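Local coordinates for protein isatin hydrolase (Ralstonia solanacearum, PDB 5NMP) that probably hydrolyses the cyclic amide of isatin, opening its ring to give isatinate, with the help of a bound manganese ion, at residues T79-W87 with G95-P103; N190-T201 with M219-L230. All coordinates share one frame; numbering follows the deposited sequence.

Contact 1 of 2, residues T79-W87 with G95-P103. With MN (manganese (II) ion), chain K.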
loop_
_atom_site.group_PDB
_atom_site.type_symbol
_atom_site.label_atom_id
_atom_site.label_comp_id
_atom_site.label_asym_id
_atom_site.label_seq_id
_atom_site.Cartn_x
_atom_site.Cartn_y
_atom_site.Cartn_z
ATOM N N THR A 79 9.564 -1.320 6.465
ATOM C CA THR A 79 8.379 -0.576 6.870
ATOM C C THR A 79 7.153 -1.460 6.705
ATOM O O THR A 79 6.701 -1.693 5.583
ATOM C CB THR A 79 8.199 0.705 6.040
ATOM O OG1 THR A 79 9.397 1.484 6.089
ATOM C CG2 THR A 79 7.043 1.530 6.571
ATOM N N HIS A 80 6.619 -1.964 7.813
ATOM C CA HIS A 80 5.493 -2.884 7.721
ATOM C C HIS A 80 4.409 -2.660 8.772
ATOM O O HIS A 80 4.551 -1.838 9.678
ATOM C CB HIS A 80 5.988 -4.329 7.793
ATOM C CG HIS A 80 6.483 -4.739 9.143
ATOM N ND1 HIS A 80 7.818 -4.717 9.485
ATOM C CD2 HIS A 80 5.825 -5.208 10.230
ATOM C CE1 HIS A 80 7.961 -5.146 10.726
ATOM N NE2 HIS A 80 6.766 -5.449 11.201
ATOM N N PHE A 81 3.331 -3.424 8.625
ATOM C CA PHE A 81 2.101 -3.280 9.393
ATOM C C PHE A 81 1.881 -4.534 10.235
ATOM O O PHE A 81 2.024 -5.646 9.733
ATOM C CB PHE A 81 0.932 -3.040 8.424
ATOM C CG PHE A 81 -0.428 -2.971 9.074
ATOM C CD1 PHE A 81 -1.002 -1.748 9.381
ATOM C CD2 PHE A 81 -1.154 -4.126 9.327
ATOM C CE1 PHE A 81 -2.258 -1.677 9.957
ATOM C CE2 PHE A 81 -2.412 -4.061 9.905
ATOM C CZ PHE A 81 -2.963 -2.835 10.220
ATOM N N ASP A 82 1.543 -4.361 11.511
ATOM C CA ASP A 82 1.252 -5.501 12.384
ATOM C C ASP A 82 -0.251 -5.665 12.590
ATOM O O ASP A 82 -0.906 -4.788 13.152
ATOM C CB ASP A 82 1.941 -5.343 13.745
ATOM C CG ASP A 82 3.455 -5.493 13.667
ATOM O OD1 ASP A 82 3.947 -6.370 12.923
ATOM O OD2 ASP A 82 4.160 -4.731 14.361
ATOM N N ALA A 83 -0.795 -6.791 12.136
ATOM C CA ALA A 83 -2.206 -7.110 12.354
ATOM C C ALA A 83 -2.379 -7.853 13.684
ATOM O O ALA A 83 -1.442 -8.491 14.159
ATOM C CB ALA A 83 -2.751 -7.938 11.189
ATOM N N PRO A 84 -3.572 -7.767 14.295
ATOM C CA PRO A 84 -3.790 -8.401 15.605
ATOM C C PRO A 84 -3.525 -9.910 15.629
ATOM O O PRO A 84 -3.168 -10.450 16.674
ATOM C CB PRO A 84 -5.268 -8.112 15.887
ATOM C CG PRO A 84 -5.545 -6.857 15.136
ATOM C CD PRO A 84 -4.736 -6.965 13.874
ATOM N N ALA A 85 -3.692 -10.579 14.495
ATOM C CA ALA A 85 -3.480 -12.022 14.418
ATOM C C ALA A 85 -2.018 -12.391 14.649
ATOM O O ALA A 85 -1.698 -13.545 14.932
ATOM C CB ALA A 85 -3.948 -12.550 13.072
ATOM N N HIS A 86 -1.138 -11.402 14.522
ATOM C CA HIS A 86 0.298 -11.608 14.679
ATOM C C HIS A 86 0.648 -12.112 16.076
ATOM O O HIS A 86 1.636 -12.823 16.257
ATOM C CB HIS A 86 1.044 -10.306 14.378
ATOM C CG HIS A 86 2.522 -10.381 14.599
ATOM N ND1 HIS A 86 3.293 -11.427 14.137
ATOM C CD2 HIS A 86 3.375 -9.530 15.217
ATOM C CE1 HIS A 86 4.556 -11.220 14.469
ATOM N NE2 HIS A 86 4.632 -10.076 15.126
ATOM N N TRP A 87 -0.172 -11.750 17.060
ATOM C CA TRP A 87 0.083 -12.140 18.442
ATOM C C TRP A 87 -1.006 -13.057 18.987
ATOM O O TRP A 87 -2.163 -12.981 18.572
ATOM C CB TRP A 87 0.215 -10.905 19.331
ATOM C CG TRP A 87 1.149 -11.113 20.478
ATOM C CD1 TRP A 87 0.815 -11.388 21.771
ATOM C CD2 TRP A 87 2.579 -11.079 20.429
ATOM N NE1 TRP A 87 1.949 -11.518 22.533
ATOM C CE2 TRP A 87 3.046 -11.335 21.734
ATOM C CE3 TRP A 87 3.510 -10.853 19.413
ATOM C CZ2 TRP A 87 4.403 -11.370 22.046
ATOM C CZ3 TRP A 87 4.856 -10.890 19.724
ATOM C CH2 TRP A 87 5.291 -11.146 21.029
ATOM N N GLY A 95 -11.941 -9.833 12.200
ATOM C CA GLY A 95 -11.142 -9.197 11.167
ATOM C C GLY A 95 -9.767 -8.849 11.696
ATOM O O GLY A 95 -9.455 -7.680 11.912
ATOM N N ASN A 96 -8.945 -9.873 11.909
ATOM C CA ASN A 96 -7.666 -9.704 12.585
ATOM C C ASN A 96 -6.455 -9.899 11.674
ATOM O O ASN A 96 -5.317 -9.725 12.104
ATOM C CB ASN A 96 -7.572 -10.672 13.765
ATOM C CG ASN A 96 -7.560 -12.122 13.324
ATOM O OD1 ASN A 96 -8.003 -12.452 12.224
ATOM N ND2 ASN A 96 -7.057 -12.999 14.183
ATOM N N SER A 97 -6.699 -10.271 10.422
ATOM C CA SER A 97 -5.620 -10.440 9.453
ATOM C C SER A 97 -5.715 -9.374 8.366
ATOM O O SER A 97 -6.768 -8.764 8.182
ATOM C CB SER A 97 -5.656 -11.841 8.843
ATOM O OG SER A 97 -6.923 -12.120 8.279
ATOM N N VAL A 98 -4.618 -9.155 7.643
ATOM C CA VAL A 98 -4.535 -8.034 6.703
ATOM C C VAL A 98 -5.511 -8.151 5.531
ATOM O O VAL A 98 -5.764 -7.174 4.827
ATOM C CB VAL A 98 -3.102 -7.869 6.141
ATOM C CG1 VAL A 98 -2.173 -7.301 7.204
ATOM C CG2 VAL A 98 -2.574 -9.188 5.600
ATOM N N ASP A 99 -6.064 -9.341 5.326
ATOM C CA ASP A 99 -7.042 -9.543 4.267
ATOM C C ASP A 99 -8.482 -9.433 4.777
ATOM O O ASP A 99 -9.419 -9.377 3.981
ATOM C CB ASP A 99 -6.830 -10.905 3.600
ATOM C CG ASP A 99 -6.972 -12.062 4.575
ATOM O OD1 ASP A 99 -6.584 -11.896 5.750
ATOM O OD2 ASP A 99 -7.471 -13.136 4.170
ATOM N N THR A 100 -8.661 -9.399 6.097
ATOM C CA THR A 100 -10.008 -9.363 6.667
ATOM C C THR A 100 -10.287 -8.137 7.540
ATOM O O THR A 100 -11.440 -7.881 7.887
ATOM C CB THR A 100 -10.298 -10.628 7.507
ATOM O OG1 THR A 100 -9.406 -10.683 8.626
ATOM C CG2 THR A 100 -10.135 -11.884 6.661
ATOM N N ILE A 101 -9.248 -7.388 7.901
ATOM C CA ILE A 101 -9.437 -6.138 8.640
ATOM C C ILE A 101 -10.300 -5.183 7.826
ATOM O O ILE A 101 -10.080 -5.018 6.626
ATOM C CB ILE A 101 -8.094 -5.444 8.966
ATOM C CG1 ILE A 101 -7.263 -6.281 9.929
ATOM C CG2 ILE A 101 -8.320 -4.065 9.567
ATOM C CD1 ILE A 101 -5.861 -5.750 10.113
ATOM N N ALA A 102 -11.288 -4.570 8.473
ATOM C CA ALA A 102 -12.148 -3.591 7.810
ATOM C C ALA A 102 -11.327 -2.465 7.185
ATOM O O ALA A 102 -10.559 -1.799 7.880
ATOM C CB ALA A 102 -13.159 -3.023 8.792
ATOM N N PRO A 103 -11.493 -2.257 5.868
ATOM C CA PRO A 103 -10.754 -1.280 5.056
ATOM C C PRO A 103 -10.742 0.132 5.645
ATOM O O PRO A 103 -9.809 0.894 5.383
ATOM C CB PRO A 103 -11.506 -1.303 3.725
ATOM C CG PRO A 103 -12.068 -2.674 3.648
ATOM C CD PRO A 103 -12.451 -3.025 5.054
HETATM MN MN MN K . 6.072 -6.738 12.842
#
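N96 turns its backbone carbonyl toward A83, P84 and A85, binding a loop to the metal-bearing strand of the cyclase fold. That strand and the 3-10 turn after it carry much of the His-Thr-Gly-Thr-His-x-Asp-x-Pro-x-His signature of this family, and the loop packs on the side of the strand where F81 points, whereas H80 and D82 reach the manganese ion. P84 has no N-H to offer, so its CD merely rests near N96 O; the next residue supplies the donor, A85 N to N96 O at 3.0 Å, with an N-H...O angle of 151°. The donor lies tilted from the carbonyl plane. The A85 methyl lies over a face of the N96 carboxamide, ND2 3.3 Å from A85 CB, while that nitrogen is spent on G90 O. A small side chain suits A85, whose CB has the carboxamide and the carbonyl oxygen of N96 as neighbours.

S97 shapes the loop rather than the interface. Its O accepts from both T100 N and I101 N, and its hydroxyl donates to D99 OD1 while accepting from T100 OG1, which fixes the turn that presents V98 and I101. V98 CG1 touches both F81 CD2, 4.0 Å away, and the A83 methyl; V98 O bonds to R259 of the second subunit.

F81 and D82, as strand neighbours, face opposite ways: F81 enters this apolar patch, whereas D82 OD1 binds manganese at 2.2 Å, as does H80 NE2 at 2.2 Å, with H76 a further ligand. I101 completes the patch. Its chain is extended at chi2 (171°), and its side chain and F81 approach from opposite directions; CD1 stands 4.0 Å from A83 CB and 4.1 Å from P84 CD, and meets the phenyl ring at its edge, 3.8 Å from F81 CE2.

Contact 2 of 2, residues N190-T201 with M219-L230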
loop_
_atom_site.group_PDB
_atom_site.type_symbol
_atom_site.label_atom_id
_atom_site.label_comp_id
_atom_site.label_asym_id
_atom_site.label_seq_id
_atom_site.Cartn_x
_atom_site.Cartn_y
_atom_site.Cartn_z
ATOM N N ASN A 190 -8.015 5.393 23.911
ATOM C CA ASN A 190 -8.646 4.619 22.843
ATOM C C ASN A 190 -7.968 4.840 21.490
ATOM O O ASN A 190 -8.625 5.111 20.483
ATOM C CB ASN A 190 -10.137 4.966 22.759
ATOM C CG ASN A 190 -10.941 3.939 21.987
ATOM O OD1 ASN A 190 -10.476 2.830 21.727
ATOM N ND2 ASN A 190 -12.162 4.304 21.623
ATOM N N VAL A 191 -6.645 4.728 21.482
ATOM C CA VAL A 191 -5.865 4.984 20.280
ATOM C C VAL A 191 -6.073 3.894 19.231
ATOM O O VAL A 191 -6.530 2.791 19.536
ATOM C CB VAL A 191 -4.364 5.099 20.601
ATOM C CG1 VAL A 191 -4.131 6.201 21.620
ATOM C CG2 VAL A 191 -3.826 3.774 21.112
ATOM N N HIS A 192 -5.733 4.224 17.990
ATOM C CA HIS A 192 -5.891 3.322 16.857
ATOM C C HIS A 192 -4.768 2.294 16.824
ATOM O O HIS A 192 -4.987 1.121 16.516
ATOM C CB HIS A 192 -5.915 4.129 15.557
ATOM C CG HIS A 192 -6.189 3.317 14.330
ATOM N ND1 HIS A 192 -7.392 2.684 14.109
ATOM C CD2 HIS A 192 -5.422 3.056 13.245
ATOM C CE1 HIS A 192 -7.352 2.060 12.945
ATOM N NE2 HIS A 192 -6.167 2.270 12.401
ATOM N N GLY A 193 -3.563 2.744 17.152
ATOM C CA GLY A 193 -2.387 1.909 17.031
ATOM C C GLY A 193 -1.122 2.600 17.493
ATOM O O GLY A 193 -1.156 3.744 17.937
ATOM N N PHE A 194 0.002 1.902 17.374
ATOM C CA PHE A 194 1.296 2.432 17.795
ATOM C C PHE A 194 2.321 2.301 16.661
ATOM O O PHE A 194 2.477 1.227 16.080
ATOM C CB PHE A 194 1.773 1.700 19.056
ATOM C CG PHE A 194 2.828 2.437 19.828
ATOM C CD1 PHE A 194 4.097 1.904 19.976
ATOM C CD2 PHE A 194 2.549 3.664 20.410
ATOM C CE1 PHE A 194 5.073 2.584 20.689
ATOM C CE2 PHE A 194 3.519 4.351 21.126
ATOM C CZ PHE A 194 4.784 3.810 21.264
ATOM N N GLY A 195 3.012 3.391 16.340
ATOM C CA GLY A 195 3.976 3.386 15.247
ATOM C C GLY A 195 5.372 3.807 15.671
ATOM O O GLY A 195 5.539 4.779 16.408
ATOM N N VAL A 196 6.381 3.078 15.204
ATOM C CA VAL A 196 7.760 3.327 15.622
ATOM C C VAL A 196 8.738 3.416 14.445
ATOM O O VAL A 196 8.386 3.117 13.306
ATOM C CB VAL A 196 8.246 2.229 16.590
ATOM C CG1 VAL A 196 7.397 2.217 17.849
ATOM C CG2 VAL A 196 8.212 0.868 15.908
ATOM N N GLU A 197 9.970 3.830 14.730
ATOM C CA GLU A 197 11.027 3.868 13.721
ATOM C C GLU A 197 11.942 2.653 13.841
ATOM O O GLU A 197 12.789 2.410 12.982
ATOM C CB GLU A 197 11.856 5.145 13.849
ATOM C CG GLU A 197 11.052 6.430 13.817
ATOM C CD GLU A 197 11.932 7.668 13.801
ATOM O OE1 GLU A 197 11.538 8.684 14.406
ATOM O OE2 GLU A 197 13.016 7.626 13.179
ATOM N N THR A 198 11.769 1.897 14.919
ATOM C CA THR A 198 12.589 0.720 15.171
ATOM C C THR A 198 11.984 -0.529 14.537
ATOM O O THR A 198 10.907 -0.476 13.946
ATOM C CB THR A 198 12.772 0.475 16.684
ATOM O OG1 THR A 198 11.496 0.521 17.333
ATOM C CG2 THR A 198 13.675 1.531 17.294
ATOM N N ILE A 199 12.688 -1.649 14.671
ATOM C CA ILE A 199 12.234 -2.929 14.139
ATOM C C ILE A 199 11.274 -3.607 15.123
ATOM O O ILE A 199 10.804 -4.719 14.888
ATOM C CB ILE A 199 13.438 -3.860 13.839
ATOM C CG1 ILE A 199 13.057 -4.987 12.874
ATOM C CG2 ILE A 199 13.998 -4.434 15.130
ATOM C CD1 ILE A 199 12.535 -4.520 11.546
ATOM N N ASN A 200 10.976 -2.928 16.225
ATOM C CA ASN A 200 10.071 -3.467 17.237
ATOM C C ASN A 200 9.254 -2.348 17.888
ATOM O O ASN A 200 9.805 -1.306 18.239
ATOM C CB ASN A 200 10.866 -4.241 18.295
ATOM C CG ASN A 200 9.988 -5.116 19.180
ATOM O OD1 ASN A 200 8.769 -4.952 19.231
ATOM N ND2 ASN A 200 10.615 -6.045 19.896
ATOM N N THR A 201 7.946 -2.549 18.041
ATOM C CA THR A 201 7.112 -1.541 18.699
ATOM C C THR A 201 7.396 -1.515 20.191
ATOM O O THR A 201 7.196 -0.499 20.852
ATOM C CB THR A 201 5.603 -1.783 18.491
ATOM O OG1 THR A 201 5.261 -3.098 18.947
ATOM C CG2 THR A 201 5.227 -1.630 17.026
ATOM N N MET A 219 -1.897 -4.296 22.735
ATOM C CA MET A 219 -2.483 -3.631 21.569
ATOM C C MET A 219 -3.190 -4.638 20.673
ATOM O O MET A 219 -4.353 -4.453 20.324
ATOM C CB MET A 219 -1.424 -2.871 20.770
ATOM C CG MET A 219 -0.797 -1.704 21.519
ATOM S SD MET A 219 -1.833 -0.232 21.556
ATOM C CE MET A 219 -1.916 0.114 19.819
ATOM N N HIS A 220 -2.493 -5.709 20.307
ATOM C CA HIS A 220 -3.104 -6.754 19.497
ATOM C C HIS A 220 -4.192 -7.466 20.295
ATOM O O HIS A 220 -5.181 -7.937 19.732
ATOM C CB HIS A 220 -2.047 -7.746 19.009
ATOM C CG HIS A 220 -0.995 -7.124 18.148
ATOM N ND1 HIS A 220 -1.254 -6.057 17.309
ATOM C CD2 HIS A 220 0.322 -7.401 18.000
ATOM C CE1 HIS A 220 -0.147 -5.713 16.681
ATOM N NE2 HIS A 220 0.827 -6.514 17.083
ATOM N N GLY A 221 -4.010 -7.520 21.613
ATOM C CA GLY A 221 -4.987 -8.122 22.501
ATOM C C GLY A 221 -6.255 -7.295 22.594
ATOM O O GLY A 221 -7.302 -7.790 23.016
ATOM N N ALA A 222 -6.159 -6.029 22.201
ATOM C CA ALA A 222 -7.311 -5.138 22.195
ATOM C C ALA A 222 -7.707 -4.802 20.765
ATOM O O ALA A 222 -8.322 -3.765 20.508
ATOM C CB ALA A 222 -7.012 -3.869 22.981
ATOM N N ASN A 223 -7.331 -5.681 19.840
ATOM C CA ASN A 223 -7.694 -5.552 18.431
ATOM C C ASN A 223 -7.157 -4.266 17.786
ATOM O O ASN A 223 -7.813 -3.677 16.928
ATOM C CB ASN A 223 -9.220 -5.632 18.279
ATOM C CG ASN A 223 -9.654 -6.113 16.905
ATOM O OD1 ASN A 223 -8.845 -6.605 16.119
ATOM N ND2 ASN A 223 -10.943 -5.978 16.612
ATOM N N ARG A 224 -5.961 -3.844 18.203
ATOM C CA ARG A 224 -5.298 -2.664 17.635
ATOM C C ARG A 224 -4.143 -3.065 16.720
ATOM O O ARG A 224 -3.841 -4.250 16.573
ATOM C CB ARG A 224 -4.765 -1.742 18.734
ATOM C CG ARG A 224 -5.745 -1.400 19.832
ATOM C CD ARG A 224 -6.893 -0.573 19.309
ATOM N NE ARG A 224 -7.396 0.351 20.322
ATOM C CZ ARG A 224 -8.279 0.025 21.258
ATOM N NH1 ARG A 224 -8.761 -1.207 21.317
ATOM N NH2 ARG A 224 -8.681 0.933 22.135
ATOM N N TYR A 225 -3.476 -2.071 16.137
ATOM C CA TYR A 225 -2.475 -2.324 15.100
ATOM C C TYR A 225 -1.118 -1.682 15.399
ATOM O O TYR A 225 -0.997 -0.850 16.299
ATOM C CB TYR A 225 -2.992 -1.825 13.746
ATOM C CG TYR A 225 -4.456 -2.130 13.512
ATOM C CD1 TYR A 225 -4.876 -3.417 13.201
ATOM C CD2 TYR A 225 -5.417 -1.132 13.609
ATOM C CE1 TYR A 225 -6.211 -3.701 12.992
ATOM C CE2 TYR A 225 -6.754 -1.407 13.401
ATOM C CZ TYR A 225 -7.145 -2.694 13.092
ATOM O OH TYR A 225 -8.477 -2.973 12.885
ATOM N N GLY A 226 -0.102 -2.073 14.632
ATOM C CA GLY A 226 1.232 -1.521 14.792
ATOM C C GLY A 226 1.915 -1.157 13.484
ATOM O O GLY A 226 1.632 -1.742 12.435
ATOM N N LEU A 227 2.811 -0.175 13.547
ATOM C CA LEU A 227 3.635 0.209 12.406
ATOM C C LEU A 227 5.103 0.220 12.810
ATOM O O LEU A 227 5.448 0.655 13.908
ATOM C CB LEU A 227 3.221 1.579 11.866
ATOM C CG LEU A 227 1.923 1.626 11.059
ATOM C CD1 LEU A 227 1.551 3.058 10.718
ATOM C CD2 LEU A 227 2.049 0.789 9.794
ATOM N N GLN A 228 5.967 -0.265 11.924
ATOM C CA GLN A 228 7.388 -0.367 12.235
ATOM C C GLN A 228 8.265 0.172 11.109
ATOM O O GLN A 228 7.854 0.202 9.948
ATOM C CB GLN A 228 7.752 -1.821 12.542
ATOM C CG GLN A 228 6.989 -2.391 13.734
ATOM C CD GLN A 228 7.343 -3.833 14.033
ATOM O OE1 GLN A 228 8.353 -4.350 13.557
ATOM N NE2 GLN A 228 6.509 -4.492 14.829
ATOM N N CYS A 229 9.472 0.605 11.476
ATOM C CA CYS A 229 10.466 1.116 10.534
ATOM C C CYS A 229 9.966 2.323 9.749
ATOM O O CYS A 229 10.146 2.408 8.534
ATOM C CB CYS A 229 10.907 0.013 9.571
ATOM S SG CYS A 229 11.811 -1.326 10.371
ATOM N N LEU A 230 9.343 3.258 10.457
ATOM C CA LEU A 230 8.901 4.503 9.849
ATOM C C LEU A 230 10.049 5.502 9.782
ATOM O O LEU A 230 10.983 5.441 10.582
ATOM C CB LEU A 230 7.733 5.102 10.635
ATOM C CG LEU A 230 6.420 4.318 10.687
ATOM C CD1 LEU A 230 5.442 5.005 11.618
ATOM C CD2 LEU A 230 5.814 4.168 9.298
HETATM O O HOH W 1 12.925 3.443 10.505
#
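H192 and Y225 meet ring to ring at an oblique 56°, beside the parallel strand pair of a beta-alpha-beta unit formed by strand 193-195, helix 214-221 and strand 225-228. Y225 CD2 lies over one face of the imidazole, offset toward its rim, while H192 CE1 sits at the tyrosine's edge, 3.5 Å from Y225 CE2. One face of Y225 carries N223 O near its rim; H192 NE2 is satisfied by N105 O.

A second flat group, the guanidinium of R224, is gripped at its edge by two carbonyls close to its plane. NE reaches V191 O at 2.7 Å, nearly in line with the C=O bond (176°), and NH1 donates to A222 O. Two bonds in one plane hold the group flat, a task suited to arginine's several N-H groups. H220 ND1 donates to R224 O, which lies in the imidazole plane. N223, with positive phi, is the C-prime residue of a Schellman motif that closes the helix: R224 N bonds to M219 O and N223 N to H220 O.

Helix and strand meet where the bent M219 chain brings CE over G193 CA and within 4.1 Å of F194 CB. Glycine suits G193, whose CA lies close against Y225 O. The strands run parallel, joined by F194 N to Y225 O, L227 N to F194 O, and V196 N to L227 O.

Beyond them, C229 adopts a positive phi and donates its N-H to T198 O. Q228, extended past CG (chi2 180°), has CG 3.8 Å from T201 CG2; it binds manganese in a structure of this protein, but is not modelled as a ligand in this chain, though its side chain lies near the ion. L230 N meets V196 O on a lone pair, in the carbonyl plane, and a water donates to both E197 O (2.7 Å) and L230 O (2.8 Å).

Overall arrangement
Both contacts are buried and reach the same sheet, in which strand 80-82 runs antiparallel to strand 225-228. Contact 2 lies nearer the centre of the chain and joins regular elements, so backbone bonding between parallel strands dominates. Contact 1 sits farther out, where a loop braces a strand mainly through apolar side chains and one backbone hydrogen bond, and it borders the second subunit; no other chain touches contact 2. They are sewn together by probable hydrogen bonds from D82 N to G226 O and T79 OG1 to C229 O. At the seam lies the metal site: contact 1 supplies H80 and D82, contact 2 brings Q228 beside them.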